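Local atomic coordinates of mariner Mos1 transposase (Drosophila mauritiana, PDB entry 4MDB), a protein that cuts the Mos1 transposon out of DNA and inserts it elsewhere by a metal-dependent cut-and-paste mechanism, acting as a homodimer. Residues Ile18-Ser21 / Arg22-Lys26. The protein carries 1 engineered substitution. Residues are numbered along the deposited sequence; the frame is centred on the assembly and turned at random.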
# COMPACT_ATOMS: atom_id res chain seq x y z
N ILE A 18 -4.82 -17.28 -7.53
CA ILE A 18 -4.37 -16.67 -8.78
C ILE A 18 -2.97 -16.10 -8.52
O ILE A 18 -2.04 -16.34 -9.33
CB ILE A 18 -5.32 -15.60 -9.29
CG1 ILE A 18 -6.64 -16.22 -9.77
CG2 ILE A 18 -4.72 -14.77 -10.43
CD1 ILE A 18 -7.73 -15.18 -9.87
N LEU A 19 -2.81 -15.32 -7.45
CA LEU A 19 -1.50 -14.66 -7.20
C LEU A 19 -0.40 -15.70 -6.91
O LEU A 19 0.74 -15.62 -7.43
CB LEU A 19 -1.64 -13.65 -6.06
CG LEU A 19 -2.54 -12.47 -6.36
CD1 LEU A 19 -2.84 -11.67 -5.08
CD2 LEU A 19 -1.97 -11.61 -7.46
N LEU A 20 -0.76 -16.73 -6.13
CA LEU A 20 0.19 -17.77 -5.72
C LEU A 20 0.62 -18.60 -6.87
O LEU A 20 1.82 -18.85 -7.04
CB LEU A 20 -0.42 -18.69 -4.64
CG LEU A 20 0.57 -19.56 -3.88
CD1 LEU A 20 1.62 -18.76 -3.10
CD2 LEU A 20 -0.29 -20.36 -2.88
N SER A 21 -0.32 -18.95 -7.75
CA SER A 21 0.05 -19.72 -8.94
C SER A 21 0.91 -18.91 -9.94
O SER A 21 1.86 -19.42 -10.53
CB SER A 21 -1.14 -20.37 -9.64
OG SER A 21 -1.93 -19.41 -10.22
N ARG A 22 0.59 -17.65 -10.09
CA ARG A 22 1.48 -16.75 -10.86
C ARG A 22 2.85 -16.69 -10.25
O ARG A 22 3.86 -16.81 -10.94
CB ARG A 22 0.92 -15.33 -10.95
CG ARG A 22 1.91 -14.38 -11.71
CD ARG A 22 1.23 -13.07 -11.88
NE ARG A 22 2.11 -12.07 -12.50
CZ ARG A 22 1.71 -10.83 -12.80
NH1 ARG A 22 0.51 -10.44 -12.45
NH2 ARG A 22 2.53 -10.00 -13.38
N TYR A 23 2.93 -16.48 -8.94
CA TYR A 23 4.20 -16.38 -8.22
C TYR A 23 5.05 -17.59 -8.46
O TYR A 23 6.23 -17.45 -8.67
CB TYR A 23 3.97 -16.12 -6.74
CG TYR A 23 5.19 -16.27 -5.88
CD1 TYR A 23 6.22 -15.30 -5.86
CD2 TYR A 23 5.37 -17.42 -5.14
CE1 TYR A 23 7.35 -15.46 -5.08
CE2 TYR A 23 6.50 -17.60 -4.37
CZ TYR A 23 7.50 -16.66 -4.34
OH TYR A 23 8.57 -16.91 -3.54
N LYS A 24 4.41 -18.76 -8.42
CA LYS A 24 5.16 -20.01 -8.58
C LYS A 24 5.73 -20.14 -9.98
O LYS A 24 6.83 -20.69 -10.13
CB LYS A 24 4.26 -21.18 -8.19
CG LYS A 24 4.05 -21.16 -6.67
CD LYS A 24 3.17 -22.30 -6.22
CE LYS A 24 3.13 -22.46 -4.71
NZ LYS A 24 1.84 -23.13 -4.42
N ARG A 25 5.01 -19.67 -10.99
CA ARG A 25 5.50 -19.71 -12.36
C ARG A 25 6.68 -18.73 -12.48
O ARG A 25 7.71 -19.10 -13.00
CB ARG A 25 4.43 -19.37 -13.39
CG ARG A 25 3.48 -20.52 -13.74
CD ARG A 25 2.40 -20.18 -14.79
NE ARG A 25 1.15 -19.68 -14.21
CZ ARG A 25 0.75 -18.40 -14.14
NH1 ARG A 25 -0.43 -18.10 -13.57
NH2 ARG A 25 1.51 -17.41 -14.63
N LYS A 26 6.53 -17.49 -11.97
CA LYS A 26 7.59 -16.47 -12.13
C LYS A 26 7.43 -15.42 -11.09
O LYS A 26 6.49 -14.71 -11.17
CB LYS A 26 7.56 -15.83 -13.50
CG LYS A 26 8.72 -14.87 -13.76
CD LYS A 26 8.43 -14.12 -15.04
CE LYS A 26 9.53 -13.18 -15.47
NZ LYS A 26 8.87 -11.97 -16.10
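The guanidinium of Arg-25 lies over the backbone of the preceding turn: Ser-21 O and Arg-22 CA sit on one and the same face, both displaced from its centre, with Ser-21 O 3.6 Å above the plane. A bend at chi3 (-91°) folds the chain back to bring the group there, with NH1 of Arg-25 3.9 Å from OG of Ser-21. The ring of Tyr-23 has Leu-20 O at its edge, near the ring plane, and CD1 of Leu-20 stands 4.5 Å from CD2 of Tyr-23. These contacts join the last two turns of helix 6-25 in the catalytic domain, whose RNase H-like core carries the metal-binding aspartates.

Ordinary i to i+4 alpha-helical bonds run through the segment, from Arg-22 N to Ile-18 O through Arg-25 N to Ser-21 O, the latter 3.2 Å long. Ser-21 OG is hydrogen-bonded to Glu-17 O.

Leu-19, Leu-20 and Tyr-23 touch helix 209-218, where Leu-19 and Tyr-23 both meet Trp-213. Leu-19 and Arg-22 also share Leu-151. The extended side chain of Arg-22 reaches past the helix to a salt bridge with Glu-149 and a cation-pi contact with Phe-28, tying the helix end to the edge strand 149-150 and to the loop that follows the helix.

Lys-24 runs obliquely across Leu-20, with CG of Lys-24 3.2 Å from Leu-20 O. Beyond CG the chain is extended, and the ammonium NZ of Lys-24, weakly paired with Glu-214, comes within 3.8 Å of Leu-20 CD2.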